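Local coordinates for protein endolysin B (Mycobacterium phage D29, PDB 3HC7) that cleaves the link between mycolic acids and the peptidoglycan-bound arabinogalactan of the host cell wall, acting with holin in the lysis that releases new phage, at residues R35-G40 / I61-L66; P51-G56 / G84-G89. All blocks are in the same frame, centred on the assembly; numbering follows the deposited sequence.

Interaction 1: residues R35-G40 / I61-L66; sequences RWQPIG and ILQIEL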
loop_
_atom_site.group_PDB
_atom_site.type_symbol
_atom_site.label_atom_id
_atom_site.label_comp_id
_atom_site.label_asym_id
_atom_site.label_seq_id
_atom_site.Cartn_x
_atom_site.Cartn_y
_atom_site.Cartn_z
ATOM N N ARG A 35 3.947 -5.516 20.179
ATOM C CA ARG A 35 4.832 -4.359 20.281
ATOM C C ARG A 35 4.746 -3.588 18.964
ATOM O O ARG A 35 4.642 -4.194 17.897
ATOM C CB ARG A 35 6.268 -4.807 20.531
ATOM C CG ARG A 35 6.468 -5.477 21.875
ATOM C CD ARG A 35 7.378 -6.679 21.750
ATOM N NE ARG A 35 8.786 -6.342 21.910
ATOM C CZ ARG A 35 9.773 -7.230 21.827
ATOM N NH1 ARG A 35 9.501 -8.504 21.573
ATOM N NH2 ARG A 35 11.029 -6.845 21.991
ATOM N N TRP A 36 4.804 -2.261 19.033
ATOM C CA TRP A 36 4.514 -1.431 17.871
ATOM C C TRP A 36 5.694 -0.592 17.381
ATOM O O TRP A 36 6.267 0.194 18.139
ATOM C CB TRP A 36 3.315 -0.530 18.171
ATOM C CG TRP A 36 2.941 0.385 17.050
ATOM C CD1 TRP A 36 3.076 0.150 15.713
ATOM C CD2 TRP A 36 2.335 1.674 17.173
ATOM N NE1 TRP A 36 2.609 1.223 14.995
ATOM C CE2 TRP A 36 2.145 2.171 15.869
ATOM C CE3 TRP A 36 1.942 2.460 18.261
ATOM C CZ2 TRP A 36 1.576 3.422 15.623
ATOM C CZ3 TRP A 36 1.379 3.698 18.017
ATOM C CH2 TRP A 36 1.202 4.168 16.709
ATOM N N GLN A 37 6.036 -0.763 16.104
ATOM C CA GLN A 37 7.073 0.031 15.454
ATOM C C GLN A 37 6.545 0.750 14.215
ATOM O O GLN A 37 6.571 0.203 13.112
ATOM C CB GLN A 37 8.255 -0.848 15.051
ATOM C CG GLN A 37 9.368 -0.076 14.363
ATOM C CD GLN A 37 9.885 1.053 15.235
ATOM O OE1 GLN A 37 10.435 0.813 16.310
ATOM N NE2 GLN A 37 9.704 2.289 14.780
ATOM N N PRO A 38 6.065 1.987 14.391
ATOM C CA PRO A 38 5.600 2.794 13.261
ATOM C C PRO A 38 6.767 3.089 12.333
ATOM O O PRO A 38 7.877 3.309 12.815
ATOM C CB PRO A 38 5.126 4.092 13.923
ATOM C CG PRO A 38 4.944 3.768 15.348
ATOM C CD PRO A 38 5.939 2.703 15.668
ATOM N N ILE A 39 6.525 3.088 11.027
ATOM C CA ILE A 39 7.597 3.333 10.067
ATOM C C ILE A 39 7.726 4.816 9.701
ATOM O O ILE A 39 6.822 5.401 9.103
ATOM C CB ILE A 39 7.398 2.490 8.780
ATOM C CG1 ILE A 39 7.380 0.992 9.115
ATOM C CG2 ILE A 39 8.477 2.808 7.755
ATOM C CD1 ILE A 39 8.591 0.514 9.858
ATOM N N GLY A 40 8.857 5.418 10.059
ATOM C CA GLY A 40 9.129 6.810 9.725
ATOM C C GLY A 40 10.132 6.954 8.591
ATOM O O GLY A 40 10.327 6.023 7.802
ATOM N N ILE A 61 12.248 -2.332 5.891
ATOM C CA ILE A 61 13.194 -3.436 5.849
ATOM C C ILE A 61 14.165 -3.312 7.023
ATOM O O ILE A 61 14.391 -4.271 7.762
ATOM C CB ILE A 61 13.978 -3.443 4.531
ATOM C CG1 ILE A 61 13.071 -3.872 3.374
ATOM C CG2 ILE A 61 15.180 -4.378 4.635
ATOM C CD1 ILE A 61 13.648 -3.549 2.002
ATOM N N LEU A 62 14.722 -2.113 7.182
ATOM C CA LEU A 62 15.654 -1.808 8.262
ATOM C C LEU A 62 15.074 -2.189 9.625
ATOM O O LEU A 62 15.701 -2.915 10.394
ATOM C CB LEU A 62 16.011 -0.315 8.231
ATOM C CG LEU A 62 17.206 0.210 9.037
ATOM C CD1 LEU A 62 17.332 1.721 8.915
ATOM C CD2 LEU A 62 17.106 -0.175 10.494
ATOM N N GLN A 63 13.876 -1.693 9.913
ATOM C CA GLN A 63 13.238 -1.904 11.202
ATOM C C GLN A 63 12.938 -3.373 11.471
ATOM O O GLN A 63 13.122 -3.854 12.586
ATOM C CB GLN A 63 11.951 -1.081 11.296
ATOM C CG GLN A 63 12.187 0.410 11.454
ATOM C CD GLN A 63 12.816 0.745 12.798
ATOM O OE1 GLN A 63 13.440 1.795 12.965
ATOM N NE2 GLN A 63 12.653 -0.154 13.763
ATOM N N ILE A 64 12.469 -4.081 10.449
ATOM C CA ILE A 64 12.164 -5.499 10.588
ATOM C C ILE A 64 13.399 -6.282 11.027
ATOM O O ILE A 64 13.338 -7.089 11.954
ATOM C CB ILE A 64 11.619 -6.095 9.280
ATOM C CG1 ILE A 64 10.160 -5.671 9.083
ATOM C CG2 ILE A 64 11.731 -7.612 9.312
ATOM C CD1 ILE A 64 9.578 -6.038 7.717
ATOM N N GLU A 65 14.517 -6.030 10.354
ATOM C CA GLU A 65 15.785 -6.650 10.705
ATOM C C GLU A 65 16.157 -6.348 12.146
ATOM O O GLU A 65 16.574 -7.240 12.889
ATOM C CB GLU A 65 16.897 -6.137 9.797
ATOM C CG GLU A 65 16.872 -6.703 8.408
ATOM C CD GLU A 65 17.928 -6.080 7.526
ATOM O OE1 GLU A 65 18.511 -5.051 7.932
ATOM O OE2 GLU A 65 18.169 -6.619 6.429
ATOM N N LEU A 66 16.017 -5.085 12.537
ATOM C CA LEU A 66 16.391 -4.686 13.889
ATOM C C LEU A 66 15.603 -5.463 14.936
ATOM O O LEU A 66 16.160 -6.273 15.677
ATOM C CB LEU A 66 16.186 -3.186 14.089
ATOM C CG LEU A 66 17.118 -2.279 13.291
ATOM C CD1 LEU A 66 16.891 -0.827 13.670
ATOM C CD2 LEU A 66 18.561 -2.675 13.530
#
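Q37 and Q63 meet amide over amide where strand 35-38, an edge strand of the parallel sheet of this alpha/beta-hydrolase fold, faces helix 50-70. The two planes are 26° apart and their CD atoms 3.8 Å from each other, which identifies a stack although the side chains run across each other at about a right angle. Q37 stretches its CG away from its own backbone N (chi1 180°) and then bends at chi2 (57°), which turns its amide forward, toward the following residue. Q37 NE2 donates to P38 O over 2.9 Å, a somewhat bent bond with the acceptor slightly out of the Q37 amide plane, and this limits rotation of the amide. Q63 is bent at chi2 as well, which lays its amide against that of Q37. Its aliphatic part also takes part: Q63 CG lies 4.1 Å from Q37 CG. With 132 Å² buried in all, the contact is small. Q37 and I39 also touch F7 and V9 of strand 5-9, so the sheet side of the contact continues into the neighbouring strand. I39 and Q63 run alongside one another, pointing opposite ways, the isoleucine end closing on the glutamine stem with I39 CD1 3.9 Å from Q63 CG.

Interaction 2: residues P51-G56 / G84-G89; sequences PSVEKG and GAIVVG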
loop_
_atom_site.group_PDB
_atom_site.type_symbol
_atom_site.label_atom_id
_atom_site.label_comp_id
_atom_site.label_asym_id
_atom_site.label_seq_id
_atom_site.Cartn_x
_atom_site.Cartn_y
_atom_site.Cartn_z
ATOM N N PRO A 51 9.228 7.783 -5.246
ATOM C CA PRO A 51 10.377 8.019 -4.351
ATOM C C PRO A 51 9.958 7.953 -2.897
ATOM O O PRO A 51 10.760 7.571 -2.046
ATOM C CB PRO A 51 10.815 9.447 -4.697
ATOM C CG PRO A 51 10.325 9.651 -6.122
ATOM C CD PRO A 51 9.019 8.898 -6.189
ATOM N N SER A 52 8.720 8.335 -2.607
ATOM C CA SER A 52 8.223 8.242 -1.242
ATOM C C SER A 52 8.136 6.767 -0.841
ATOM O O SER A 52 8.594 6.379 0.229
ATOM C CB SER A 52 6.871 8.937 -1.101
ATOM O OG SER A 52 6.416 8.887 0.241
ATOM N N VAL A 53 7.555 5.955 -1.718
ATOM C CA VAL A 53 7.475 4.511 -1.517
ATOM C C VAL A 53 8.841 3.869 -1.239
ATOM O O VAL A 53 8.963 3.026 -0.353
ATOM C CB VAL A 53 6.808 3.813 -2.730
ATOM C CG1 VAL A 53 6.900 2.288 -2.602
ATOM C CG2 VAL A 53 5.358 4.249 -2.859
ATOM N N GLU A 54 9.857 4.255 -2.007
ATOM C CA GLU A 54 11.195 3.699 -1.849
ATOM C C GLU A 54 11.759 3.976 -0.456
ATOM O O GLU A 54 12.413 3.122 0.128
ATOM C CB GLU A 54 12.158 4.271 -2.893
ATOM C CG GLU A 54 11.812 4.004 -4.346
ATOM C CD GLU A 54 12.700 4.806 -5.294
ATOM O OE1 GLU A 54 13.461 5.681 -4.820
ATOM O OE2 GLU A 54 12.642 4.569 -6.512
ATOM N N LYS A 55 11.519 5.174 0.071
ATOM C CA LYS A 55 11.994 5.513 1.421
ATOM C C LYS A 55 11.291 4.685 2.490
ATOM O O LYS A 55 11.925 4.200 3.428
ATOM C CB LYS A 55 11.800 6.997 1.705
ATOM C CG LYS A 55 12.612 7.891 0.786
ATOM C CD LYS A 55 12.104 9.314 0.831
ATOM C CE LYS A 55 12.894 10.189 -0.116
ATOM N NZ LYS A 55 14.310 10.290 0.327
ATOM N N GLY A 56 9.977 4.525 2.342
ATOM C CA GLY A 56 9.204 3.724 3.273
ATOM C C GLY A 56 9.653 2.275 3.238
ATOM O O GLY A 56 9.751 1.628 4.281
ATOM N N GLY A 84 0.961 3.242 1.838
ATOM C CA GLY A 84 1.506 2.360 2.854
ATOM C C GLY A 84 1.357 0.896 2.487
ATOM O O GLY A 84 2.197 0.074 2.854
ATOM N N ALA A 85 0.287 0.571 1.764
ATOM C CA ALA A 85 0.054 -0.796 1.304
ATOM C C ALA A 85 1.072 -1.169 0.236
ATOM O O ALA A 85 1.523 -2.312 0.171
ATOM C CB ALA A 85 -1.353 -0.947 0.764
ATOM N N ILE A 86 1.428 -0.211 -0.612
ATOM C CA ILE A 86 2.492 -0.456 -1.587
ATOM C C ILE A 86 3.811 -0.774 -0.871
ATOM O O ILE A 86 4.512 -1.721 -1.246
ATOM C CB ILE A 86 2.723 0.740 -2.535
ATOM C CG1 ILE A 86 1.430 1.159 -3.237
ATOM C CG2 ILE A 86 3.788 0.401 -3.589
ATOM C CD1 ILE A 86 1.591 2.454 -4.069
ATOM N N VAL A 87 4.150 0.017 0.149
ATOM C CA VAL A 87 5.382 -0.215 0.899
ATOM C C VAL A 87 5.408 -1.632 1.472
ATOM O O VAL A 87 6.369 -2.372 1.259
ATOM C CB VAL A 87 5.588 0.815 2.041
ATOM C CG1 VAL A 87 6.761 0.384 2.958
ATOM C CG2 VAL A 87 5.820 2.213 1.473
ATOM N N VAL A 88 4.357 -2.008 2.194
ATOM C CA VAL A 88 4.295 -3.345 2.796
ATOM C C VAL A 88 4.297 -4.427 1.714
ATOM O O VAL A 88 4.934 -5.472 1.866
ATOM C CB VAL A 88 3.051 -3.523 3.700
ATOM C CG1 VAL A 88 2.923 -4.975 4.173
ATOM C CG2 VAL A 88 3.113 -2.581 4.904
ATOM N N GLY A 89 3.575 -4.171 0.627
ATOM C CA GLY A 89 3.486 -5.112 -0.478
ATOM C C GLY A 89 4.825 -5.333 -1.173
ATOM O O GLY A 89 5.161 -6.456 -1.539
#
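V87 puts both its methyl groups against the backbone of helix 51-56, one turned to G56 and the other to V53. With chi1 at 170°, its CG1 is carried away from its own backbone N and comes to rest against the carbonyl group of G56, 3.5 Å from its C. G56 carries no side chain on this face, so V87 meets its bare backbone. The second branch, V87 CG2, lies 3.7 Å from V53 O and 4.1 Å from V53 CA, so V87 fits between two residues one helical turn apart. The side chains of V53 and I86 cross at about a right angle and meet through single methyls, V53 CG1 and I86 CG2, 3.8 Å apart. Helix 83-96 is the one that follows the nucleophile of the alpha/beta-hydrolase fold: G80, S82 and G84 fit the GxSxG nucleophile elbow, S82 is an active-site residue, and the side chains of I86 and S82 are about 7 Å apart. The short helix axes approach to 8.9 Å at a signed crossing angle of -51°, with the backbones nearest at V53 and V87, whose CA atoms are 5.7 Å apart. Helix 50-70 also reaches this region in a polar way, since S52 OG is hydrogen-bonded to Q83 OE1. On the V87 side, V57 and L60 from helix 50-70 and V9 from strand 5-9 add further apolar contacts.

In the fold
Helix 50-70 is common to both contacts. Its early part, 51-56, packs on helix 83-96 in interaction 2, and its later part, 61-66, meets the edge strand 35-38 in interaction 1. The centres are 13 Å apart, and the two contacts touch through I39 CG2 and G56 O, 3.9 Å from each other. Along the chain the segments alternate: 35-40, 51-56, 61-66, 84-89. This is the path of a beta-alpha-beta crossover from strand 35-38 through helix 50-70 to strand 76-81, with strand 5-9 between the two in the sheet. One helix thus links the sheet edge to the helix following S82; interaction 1 itself lies away from the active site.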